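Long-range contact in short-chain dehydrogenase/reductase SDR (Vibrio parahaemolyticus, PDB 3GUY), which probably catalyses an NAD(P)-dependent oxidation or reduction, as a Rossmann-fold member of the short-chain dehydrogenase/reductase family: residues Phe66-Ser79 and Leu114-Ile128. The protein carries 2 engineered substitutions. Sequence-based numbering, arbitrary orientation.
Sequences FEQLDSIPSTVVHS and LVKRYKDQPVNVVMI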
loop_
_atom_site.group_PDB
_atom_site.type_symbol
_atom_site.label_atom_id
_atom_site.label_comp_id
_atom_site.label_asym_id
_atom_site.label_seq_id
_atom_site.Cartn_x
_atom_site.Cartn_y
_atom_site.Cartn_z
ATOM N N PHE D 66 -4.542 -13.191 -30.988
ATOM C CA PHE D 66 -3.149 -12.923 -31.266
ATOM C C PHE D 66 -2.565 -13.789 -32.370
ATOM O O PHE D 66 -1.636 -13.352 -33.048
ATOM C CB PHE D 66 -2.318 -12.979 -29.999
ATOM C CG PHE D 66 -2.608 -11.833 -29.088
ATOM C CD1 PHE D 66 -2.106 -10.579 -29.362
ATOM C CD2 PHE D 66 -3.471 -11.985 -28.021
ATOM C CE1 PHE D 66 -2.425 -9.506 -28.551
ATOM C CE2 PHE D 66 -3.780 -10.919 -27.209
ATOM C CZ PHE D 66 -3.262 -9.682 -27.484
ATOM N N GLU D 67 -3.116 -14.987 -32.549
ATOM C CA GLU D 67 -2.641 -15.898 -33.589
ATOM C C GLU D 67 -2.828 -15.263 -34.972
ATOM O O GLU D 67 -1.972 -15.373 -35.835
ATOM C CB GLU D 67 -3.409 -17.221 -33.530
ATOM C CG GLU D 67 -2.853 -18.312 -34.444
ATOM C CD GLU D 67 -1.464 -18.792 -34.030
ATOM O OE1 GLU D 67 -1.211 -18.925 -32.813
ATOM O OE2 GLU D 67 -0.630 -19.051 -34.930
ATOM N N GLN D 68 -3.942 -14.577 -35.161
ATOM C CA GLN D 68 -4.310 -14.070 -36.478
ATOM C C GLN D 68 -3.660 -12.731 -36.822
ATOM O O GLN D 68 -3.901 -12.211 -37.884
ATOM C CB GLN D 68 -5.846 -13.974 -36.585
ATOM C CG GLN D 68 -6.552 -15.335 -36.519
ATOM C CD GLN D 68 -6.155 -16.240 -37.681
ATOM O OE1 GLN D 68 -5.692 -17.379 -37.490
ATOM N NE2 GLN D 68 -6.289 -15.718 -38.894
ATOM N N LEU D 69 -2.848 -12.166 -35.935
ATOM C CA LEU D 69 -2.188 -10.908 -36.236
ATOM C C LEU D 69 -1.101 -11.181 -37.249
ATOM O O LEU D 69 -0.531 -12.272 -37.255
ATOM C CB LEU D 69 -1.576 -10.281 -34.978
ATOM C CG LEU D 69 -2.545 -9.667 -33.971
ATOM C CD1 LEU D 69 -1.757 -9.123 -32.794
ATOM C CD2 LEU D 69 -3.385 -8.588 -34.633
ATOM N N ASP D 70 -0.813 -10.181 -38.082
ATOM C CA ASP D 70 0.215 -10.294 -39.127
ATOM C C ASP D 70 1.645 -9.970 -38.689
ATOM O O ASP D 70 2.593 -10.308 -39.390
ATOM C CB ASP D 70 -0.165 -9.429 -40.334
ATOM C CG ASP D 70 -1.129 -10.136 -41.254
ATOM O OD1 ASP D 70 -1.254 -11.369 -41.140
ATOM O OD2 ASP D 70 -1.767 -9.467 -42.087
ATOM N N SER D 71 1.806 -9.328 -37.541
ATOM C CA SER D 71 3.134 -8.993 -37.049
ATOM C C SER D 71 3.102 -8.915 -35.527
ATOM O O SER D 71 2.032 -9.049 -34.916
ATOM C CB SER D 71 3.593 -7.657 -37.653
ATOM O OG SER D 71 2.583 -6.682 -37.551
ATOM N N ILE D 72 4.276 -8.715 -34.936
ATOM C CA ILE D 72 4.444 -8.630 -33.511
ATOM C C ILE D 72 4.030 -7.212 -33.123
ATOM O O ILE D 72 4.545 -6.243 -33.669
ATOM C CB ILE D 72 5.906 -8.849 -33.119
ATOM C CG1 ILE D 72 6.387 -10.235 -33.554
ATOM C CG2 ILE D 72 6.128 -8.686 -31.617
ATOM C CD1 ILE D 72 7.897 -10.329 -33.543
ATOM N N PRO D 73 3.104 -7.078 -32.173
ATOM C CA PRO D 73 2.782 -5.705 -31.787
ATOM C C PRO D 73 3.949 -5.026 -31.087
ATOM O O PRO D 73 4.769 -5.690 -30.453
ATOM C CB PRO D 73 1.593 -5.864 -30.847
ATOM C CG PRO D 73 1.589 -7.264 -30.422
ATOM C CD PRO D 73 2.263 -8.073 -31.485
ATOM N N SER D 74 4.036 -3.715 -31.241
ATOM C CA SER D 74 5.037 -2.951 -30.524
ATOM C C SER D 74 4.439 -2.412 -29.208
ATOM O O SER D 74 5.152 -2.211 -28.232
ATOM C CB SER D 74 5.507 -1.792 -31.388
ATOM O OG SER D 74 4.412 -0.955 -31.711
ATOM N N THR D 75 3.129 -2.162 -29.221
ATOM C CA THR D 75 2.393 -1.810 -28.001
ATOM C C THR D 75 1.087 -2.598 -27.985
ATOM O O THR D 75 0.489 -2.873 -29.043
ATOM C CB THR D 75 2.105 -0.278 -27.949
ATOM O OG1 THR D 75 3.339 0.430 -28.131
ATOM C CG2 THR D 75 1.499 0.153 -26.609
ATOM N N VAL D 76 0.696 -3.003 -26.775
ATOM C CA VAL D 76 -0.614 -3.527 -26.510
ATOM C C VAL D 76 -1.216 -2.747 -25.339
ATOM O O VAL D 76 -0.624 -2.639 -24.259
ATOM C CB VAL D 76 -0.608 -5.031 -26.200
ATOM C CG1 VAL D 76 -2.023 -5.456 -25.962
ATOM C CG2 VAL D 76 0.086 -5.846 -27.346
ATOM N N VAL D 77 -2.362 -2.160 -25.578
ATOM C CA VAL D 77 -3.006 -1.384 -24.576
ATOM C C VAL D 77 -4.236 -2.156 -24.145
ATOM O O VAL D 77 -5.166 -2.356 -24.933
ATOM C CB VAL D 77 -3.393 -0.010 -25.065
ATOM C CG1 VAL D 77 -4.201 0.720 -23.989
ATOM C CG2 VAL D 77 -2.128 0.770 -25.463
ATOM N N HIS D 78 -4.270 -2.562 -22.891
ATOM C CA HIS D 78 -5.451 -3.257 -22.400
ATOM C C HIS D 78 -6.323 -2.275 -21.637
ATOM O O HIS D 78 -5.947 -1.836 -20.555
ATOM C CB HIS D 78 -5.041 -4.462 -21.531
ATOM C CG HIS D 78 -6.198 -5.257 -20.996
ATOM N ND1 HIS D 78 -7.076 -5.931 -21.811
ATOM C CD2 HIS D 78 -6.663 -5.426 -19.731
ATOM C CE1 HIS D 78 -8.009 -6.523 -21.075
ATOM N NE2 HIS D 78 -7.790 -6.222 -19.807
ATOM N N SER D 79 -7.463 -1.926 -22.217
ATOM C CA SER D 79 -8.435 -1.016 -21.613
ATOM C C SER D 79 -9.847 -1.597 -21.425
ATOM O O SER D 79 -10.772 -0.865 -21.028
ATOM C CB SER D 79 -8.501 0.315 -22.378
ATOM O OG SER D 79 -9.388 0.282 -23.510
ATOM N N LEU D 114 0.070 -12.502 -23.936
ATOM C CA LEU D 114 1.213 -11.627 -24.214
ATOM C C LEU D 114 2.546 -12.160 -23.710
ATOM O O LEU D 114 3.553 -12.111 -24.457
ATOM C CB LEU D 114 0.953 -10.188 -23.726
ATOM C CG LEU D 114 -0.216 -9.507 -24.431
ATOM C CD1 LEU D 114 -0.465 -8.129 -23.759
ATOM C CD2 LEU D 114 0.036 -9.378 -25.972
ATOM N N VAL D 115 2.583 -12.712 -22.486
ATOM C CA VAL D 115 3.842 -13.195 -21.924
ATOM C C VAL D 115 4.291 -14.482 -22.590
ATOM O O VAL D 115 5.477 -14.697 -22.801
ATOM C CB VAL D 115 3.769 -13.388 -20.389
ATOM C CG1 VAL D 115 5.039 -13.955 -19.852
ATOM C CG2 VAL D 115 3.483 -12.013 -19.683
ATOM N N LYS D 116 3.330 -15.332 -22.895
ATOM C CA LYS D 116 3.551 -16.590 -23.628
ATOM C C LYS D 116 4.244 -16.290 -24.965
ATOM O O LYS D 116 5.276 -16.864 -25.249
ATOM C CB LYS D 116 2.207 -17.306 -23.878
ATOM C CG LYS D 116 2.344 -18.776 -24.226
ATOM C CD LYS D 116 0.980 -19.513 -24.198
ATOM C CE LYS D 116 1.154 -21.032 -24.264
ATOM N NZ LYS D 116 1.367 -21.575 -22.874
ATOM N N ARG D 117 3.705 -15.352 -25.724
ATOM C CA ARG D 117 4.126 -15.135 -27.119
ATOM C C ARG D 117 5.273 -14.131 -27.254
ATOM O O ARG D 117 6.152 -14.305 -28.122
ATOM C CB ARG D 117 2.952 -14.657 -27.964
ATOM C CG ARG D 117 1.891 -15.694 -28.234
ATOM C CD ARG D 117 0.712 -15.026 -28.938
ATOM N NE ARG D 117 -0.355 -15.973 -29.227
ATOM C CZ ARG D 117 -0.524 -16.658 -30.362
ATOM N NH1 ARG D 117 0.301 -16.497 -31.386
ATOM N NH2 ARG D 117 -1.557 -17.491 -30.476
ATOM N N TYR D 118 5.299 -13.104 -26.407
ATOM C CA TYR D 118 6.137 -11.929 -26.676
ATOM C C TYR D 118 7.024 -11.491 -25.535
ATOM O O TYR D 118 7.496 -10.363 -25.538
ATOM C CB TYR D 118 5.264 -10.734 -27.067
ATOM C CG TYR D 118 4.219 -11.028 -28.098
ATOM C CD1 TYR D 118 4.532 -11.723 -29.282
ATOM C CD2 TYR D 118 2.910 -10.584 -27.913
ATOM C CE1 TYR D 118 3.547 -11.977 -30.232
ATOM C CE2 TYR D 118 1.936 -10.842 -28.825
ATOM C CZ TYR D 118 2.246 -11.533 -29.993
ATOM O OH TYR D 118 1.232 -11.755 -30.877
ATOM N N LYS D 119 7.272 -12.344 -24.562
ATOM C CA LYS D 119 8.071 -11.904 -23.412
ATOM C C LYS D 119 9.494 -11.503 -23.787
ATOM O O LYS D 119 10.082 -10.652 -23.132
ATOM C CB LYS D 119 8.075 -12.930 -22.271
ATOM C CG LYS D 119 8.577 -14.290 -22.629
ATOM C CD LYS D 119 8.723 -15.189 -21.414
ATOM C CE LYS D 119 9.059 -16.640 -21.794
ATOM N NZ LYS D 119 7.980 -17.319 -22.567
ATOM N N ASP D 120 10.063 -12.133 -24.814
ATOM C CA ASP D 120 11.446 -11.853 -25.238
ATOM C C ASP D 120 11.491 -10.792 -26.372
ATOM O O ASP D 120 12.551 -10.537 -26.949
ATOM C CB ASP D 120 12.136 -13.153 -25.674
ATOM C CG ASP D 120 12.516 -14.066 -24.496
ATOM O OD1 ASP D 120 12.545 -13.609 -23.325
ATOM O OD2 ASP D 120 12.818 -15.263 -24.740
ATOM N N GLN D 121 10.335 -10.183 -26.670
ATOM C CA GLN D 121 10.195 -9.095 -27.652
ATOM C C GLN D 121 10.030 -7.751 -26.922
ATOM O O GLN D 121 9.437 -7.699 -25.857
ATOM C CB GLN D 121 8.948 -9.300 -28.517
ATOM C CG GLN D 121 8.915 -10.592 -29.336
ATOM C CD GLN D 121 9.913 -10.600 -30.487
ATOM O OE1 GLN D 121 10.329 -9.551 -30.995
ATOM N NE2 GLN D 121 10.303 -11.798 -30.903
ATOM N N PRO D 122 10.540 -6.658 -27.501
ATOM C CA PRO D 122 10.368 -5.345 -26.846
ATOM C C PRO D 122 8.926 -4.835 -27.036
ATOM O O PRO D 122 8.650 -4.040 -27.908
ATOM C CB PRO D 122 11.404 -4.465 -27.553
ATOM C CG PRO D 122 11.448 -5.045 -28.984
ATOM C CD PRO D 122 11.179 -6.550 -28.831
ATOM N N VAL D 123 8.001 -5.351 -26.253
ATOM C CA VAL D 123 6.609 -4.918 -26.346
ATOM C C VAL D 123 6.318 -4.088 -25.085
ATOM O O VAL D 123 6.878 -4.346 -24.048
ATOM C CB VAL D 123 5.632 -6.116 -26.472
ATOM C CG1 VAL D 123 4.162 -5.630 -26.570
ATOM C CG2 VAL D 123 5.961 -6.938 -27.682
ATOM N N ASN D 124 5.512 -3.049 -25.219
ATOM C CA ASN D 124 5.081 -2.246 -24.071
ATOM C C ASN D 124 3.643 -2.625 -23.847
ATOM O O ASN D 124 2.798 -2.413 -24.721
ATOM C CB ASN D 124 5.182 -0.724 -24.347
ATOM C CG ASN D 124 6.612 -0.184 -24.203
ATOM O OD1 ASN D 124 7.480 -0.804 -23.548
ATOM N ND2 ASN D 124 6.870 0.988 -24.834
ATOM N N VAL D 125 3.371 -3.259 -22.707
ATOM C CA VAL D 125 2.028 -3.653 -22.385
ATOM C C VAL D 125 1.463 -2.609 -21.439
ATOM O O VAL D 125 1.956 -2.442 -20.341
ATOM C CB VAL D 125 2.028 -5.051 -21.778
ATOM C CG1 VAL D 125 0.651 -5.427 -21.381
ATOM C CG2 VAL D 125 2.592 -6.042 -22.837
ATOM N N VAL D 126 0.472 -1.881 -21.897
ATOM C CA VAL D 126 -0.124 -0.832 -21.118
ATOM C C VAL D 126 -1.390 -1.388 -20.481
ATOM O O VAL D 126 -2.431 -1.545 -21.132
ATOM C CB VAL D 126 -0.454 0.403 -21.951
ATOM C CG1 VAL D 126 -1.135 1.475 -21.058
ATOM C CG2 VAL D 126 0.819 0.948 -22.666
ATOM N N MET D 127 -1.316 -1.627 -19.178
ATOM C CA MET D 127 -2.491 -2.135 -18.450
ATOM C C MET D 127 -3.304 -1.013 -17.787
ATOM O O MET D 127 -2.880 -0.403 -16.815
ATOM C CB MET D 127 -2.023 -3.173 -17.447
ATOM C CG MET D 127 -1.319 -4.412 -18.090
ATOM S SD MET D 127 -2.401 -5.552 -19.064
ATOM C CE MET D 127 -3.607 -5.779 -17.681
ATOM N N ILE D 128 -4.503 -0.747 -18.291
ATOM C CA ILE D 128 -5.310 0.319 -17.723
ATOM C C ILE D 128 -6.213 -0.234 -16.628
ATOM O O ILE D 128 -7.005 -1.167 -16.857
ATOM C CB ILE D 128 -6.110 1.072 -18.769
ATOM C CG1 ILE D 128 -5.135 1.658 -19.832
ATOM C CG2 ILE D 128 -6.947 2.158 -18.115
ATOM C CD1 ILE D 128 -5.832 2.312 -20.937
HETATM O O HOH W 1 1.866 -11.353 -33.474
#
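Strands 75-78 and 124-128 lie side by side in the parallel sheet of the Rossmann fold, running 10° apart, and T75 to H78 pair in turn with N124 to M127. Five backbone hydrogen bonds join them, from N124 N to S74 O at the entrance to I128 N to H78 O (2.9 Å) at the far end. Beta-branched valine and isoleucine suit extended strands: on one face V77 CG2 packs against V126 CB and V77 CG1 against I128 CD1, which S79 CB also touches. On the face of V76 and H78, M127 bends at chi2 (-69°) and chi3 (-54°), which brings its CE to 3.7 Å from H78 CD2.

Helix 93-118 makes the crossover between the two strands, a beta-alpha-beta unit, and covers this second face, with S106, A107 and V110 round H78. Leucine's two methyls let L114 serve two neighbours: CD1 meets V76 CG1 tip to tip at 3.8 Å, and CD2 touches F66 CE1 at 3.6 Å. Proline's polarised CD hydrogens suit a ring face, and P73 CD lies over that of Y118, a CH-pi contact 4.1 Å from the centroid, with F66 CD1 at the ring's edge. Y118 OH is hydrogen-bonded to a water that donates to S71 O. Nearer solvent, the R117 chain, extended from CG to NE, passes F66 CB, which lies over a guanidinium face; NH2 forms a salt bridge with E67 OE1 (2.8 Å), on the anti side but tilted out of the carboxylate plane, and E113 pairs with NE.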